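Side-chain contact in putative eukaryotic translation initiation factor eIF-4E (Leishmania major, PDB 5WB5), which probably binds the methylated cap of messenger RNA, including the trypanosomatid cap 4, and acts in translation initiation: residues 90-95 against 163-168. Residues are numbered along the deposited sequence; the frame is centred on the assembly and turned at random.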
loop_
_atom_site.group_PDB
_atom_site.type_symbol
_atom_site.label_atom_id
_atom_site.label_comp_id
_atom_site.label_asym_id
_atom_site.label_seq_id
_atom_site.Cartn_x
_atom_site.Cartn_y
_atom_site.Cartn_z
ATOM N N ASP A 90 17.203 2.252 -2.072
ATOM C CA ASP A 90 16.710 3.612 -1.919
ATOM C C ASP A 90 17.321 4.237 -0.669
ATOM O O ASP A 90 17.350 3.592 0.386
ATOM C CB ASP A 90 15.186 3.612 -1.824
ATOM C CG ASP A 90 14.597 5.007 -1.885
ATOM O OD1 ASP A 90 15.053 5.886 -1.127
ATOM O OD2 ASP A 90 13.679 5.225 -2.703
ATOM N N PRO A 91 17.824 5.475 -0.739
ATOM C CA PRO A 91 18.370 6.103 0.475
ATOM C C PRO A 91 17.366 6.192 1.610
ATOM O O PRO A 91 17.766 6.262 2.779
ATOM C CB PRO A 91 18.793 7.496 -0.008
ATOM C CG PRO A 91 19.006 7.348 -1.472
ATOM C CD PRO A 91 18.013 6.321 -1.931
ATOM N N ALA A 92 16.067 6.203 1.301
ATOM C CA ALA A 92 15.058 6.282 2.349
ATOM C C ALA A 92 14.946 4.975 3.122
ATOM O O ALA A 92 14.551 4.984 4.293
ATOM C CB ALA A 92 13.707 6.653 1.740
ATOM N N ASN A 93 15.291 3.852 2.494
ATOM C CA ASN A 93 15.159 2.538 3.109
ATOM C C ASN A 93 16.495 1.906 3.469
ATOM O O ASN A 93 16.511 0.786 3.991
ATOM C CB ASN A 93 14.391 1.597 2.174
ATOM C CG ASN A 93 13.055 2.164 1.747
ATOM O OD1 ASN A 93 12.329 2.745 2.553
ATOM N ND2 ASN A 93 12.724 2.003 0.471
ATOM N N LYS A 94 17.614 2.584 3.209
ATOM C CA LYS A 94 18.919 1.975 3.443
ATOM C C LYS A 94 19.128 1.673 4.924
ATOM O O LYS A 94 19.499 0.552 5.294
ATOM C CB LYS A 94 20.025 2.889 2.909
ATOM C CG LYS A 94 20.138 4.226 3.626
ATOM C CD LYS A 94 21.171 5.136 2.989
ATOM C CE LYS A 94 21.234 6.473 3.711
ATOM N NZ LYS A 94 22.361 7.321 3.233
ATOM N N LYS A 95 18.885 2.659 5.790
ATOM C CA LYS A 95 19.104 2.471 7.220
ATOM C C LYS A 95 17.946 1.743 7.885
ATOM O O LYS A 95 18.147 1.055 8.892
ATOM C CB LYS A 95 19.317 3.822 7.907
ATOM C CG LYS A 95 20.598 4.538 7.513
ATOM C CD LYS A 95 20.691 5.908 8.166
ATOM C CE LYS A 95 21.967 6.630 7.762
ATOM N NZ LYS A 95 22.046 7.999 8.344
ATOM N N PHE A 163 8.995 8.740 9.420
ATOM C CA PHE A 163 9.417 7.422 9.879
ATOM C C PHE A 163 8.939 6.299 8.971
ATOM O O PHE A 163 9.677 5.339 8.742
ATOM C CB PHE A 163 8.911 7.175 11.304
ATOM C CG PHE A 163 9.166 5.782 11.804
ATOM C CD1 PHE A 163 10.459 5.329 12.009
ATOM C CD2 PHE A 163 8.112 4.928 12.082
ATOM C CE1 PHE A 163 10.695 4.048 12.473
ATOM C CE2 PHE A 163 8.343 3.647 12.547
ATOM C CZ PHE A 163 9.635 3.207 12.743
ATOM N N VAL A 164 7.722 6.399 8.451
ATOM C CA VAL A 164 7.180 5.403 7.535
ATOM C C VAL A 164 7.446 5.861 6.109
ATOM O O VAL A 164 7.099 6.988 5.732
ATOM C CB VAL A 164 5.677 5.196 7.781
ATOM C CG1 VAL A 164 5.076 4.256 6.742
ATOM C CG2 VAL A 164 5.449 4.656 9.182
ATOM N N THR A 165 8.070 4.992 5.313
ATOM C CA THR A 165 8.365 5.300 3.921
ATOM C C THR A 165 7.425 4.611 2.946
ATOM O O THR A 165 7.198 5.135 1.846
ATOM C CB THR A 165 9.805 4.906 3.576
ATOM O OG1 THR A 165 9.971 3.492 3.738
ATOM C CG2 THR A 165 10.793 5.639 4.472
ATOM N N GLY A 166 6.884 3.452 3.304
ATOM C CA GLY A 166 5.950 2.801 2.404
ATOM C C GLY A 166 5.381 1.533 2.997
ATOM O O GLY A 166 5.627 1.197 4.154
ATOM N N ILE A 167 4.599 0.832 2.171
ATOM C CA ILE A 167 4.001 -0.446 2.536
ATOM C C ILE A 167 3.972 -1.341 1.305
ATOM O O ILE A 167 4.025 -0.877 0.163
ATOM C CB ILE A 167 2.572 -0.306 3.113
ATOM C CG1 ILE A 167 1.650 0.389 2.111
ATOM C CG2 ILE A 167 2.602 0.452 4.432
ATOM C CD1 ILE A 167 0.192 0.379 2.518
ATOM N N VAL A 168 3.876 -2.642 1.556
ATOM C CA VAL A 168 3.915 -3.652 0.504
ATOM C C VAL A 168 2.961 -4.776 0.881
ATOM O O VAL A 168 3.040 -5.326 1.983
ATOM C CB VAL A 168 5.338 -4.213 0.283
ATOM C CG1 VAL A 168 5.348 -5.241 -0.848
ATOM C CG2 VAL A 168 6.330 -3.095 -0.014
#
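Asn-93 and Thr-165 meet through their polar ends: Asn-93 OD1 lies 2.7 Å from Thr-165 OG1, a hydrogen-bonding distance. Trp-181 O also lies at the Thr-165 hydroxyl, which thus has two acceptor oxygens beside it. Asn-93 CG is anti to its own carbonyl carbon (chi1 -54°), which brings the amide across to the strand. At the other end of the amide ND2 bonds to Met-87 O, which holds the group in place with OD1 directed at the Thr-165 hydroxyl.

Beside this polar link is a thin apolar contact, in which the methyl CG2 of Thr-165 comes within 4.1 Å of Ala-92 CB. The carbonyl oxygen Ala-92 O is a van der Waals neighbour of Thr-165 CG2 at 3.8 Å.

The short, weakly bonded helix 91-94 is capped at its start by Asp-90, OD1 accepting from Ala-92 N at 2.7 Å in a nearly straight bond (168°), while OD2 takes Lys-85 N.

On the strand side, Thr-165 and Gly-166 form a classic beta bulge opposite Trp-181. The contact lies where helix 91-94 meets one face of the antiparallel eIF4E sheet, over strand 164-171 with its neighbours 75-81 and 175-182; Ile-167 points to the other face, where it packs against helix 133-147.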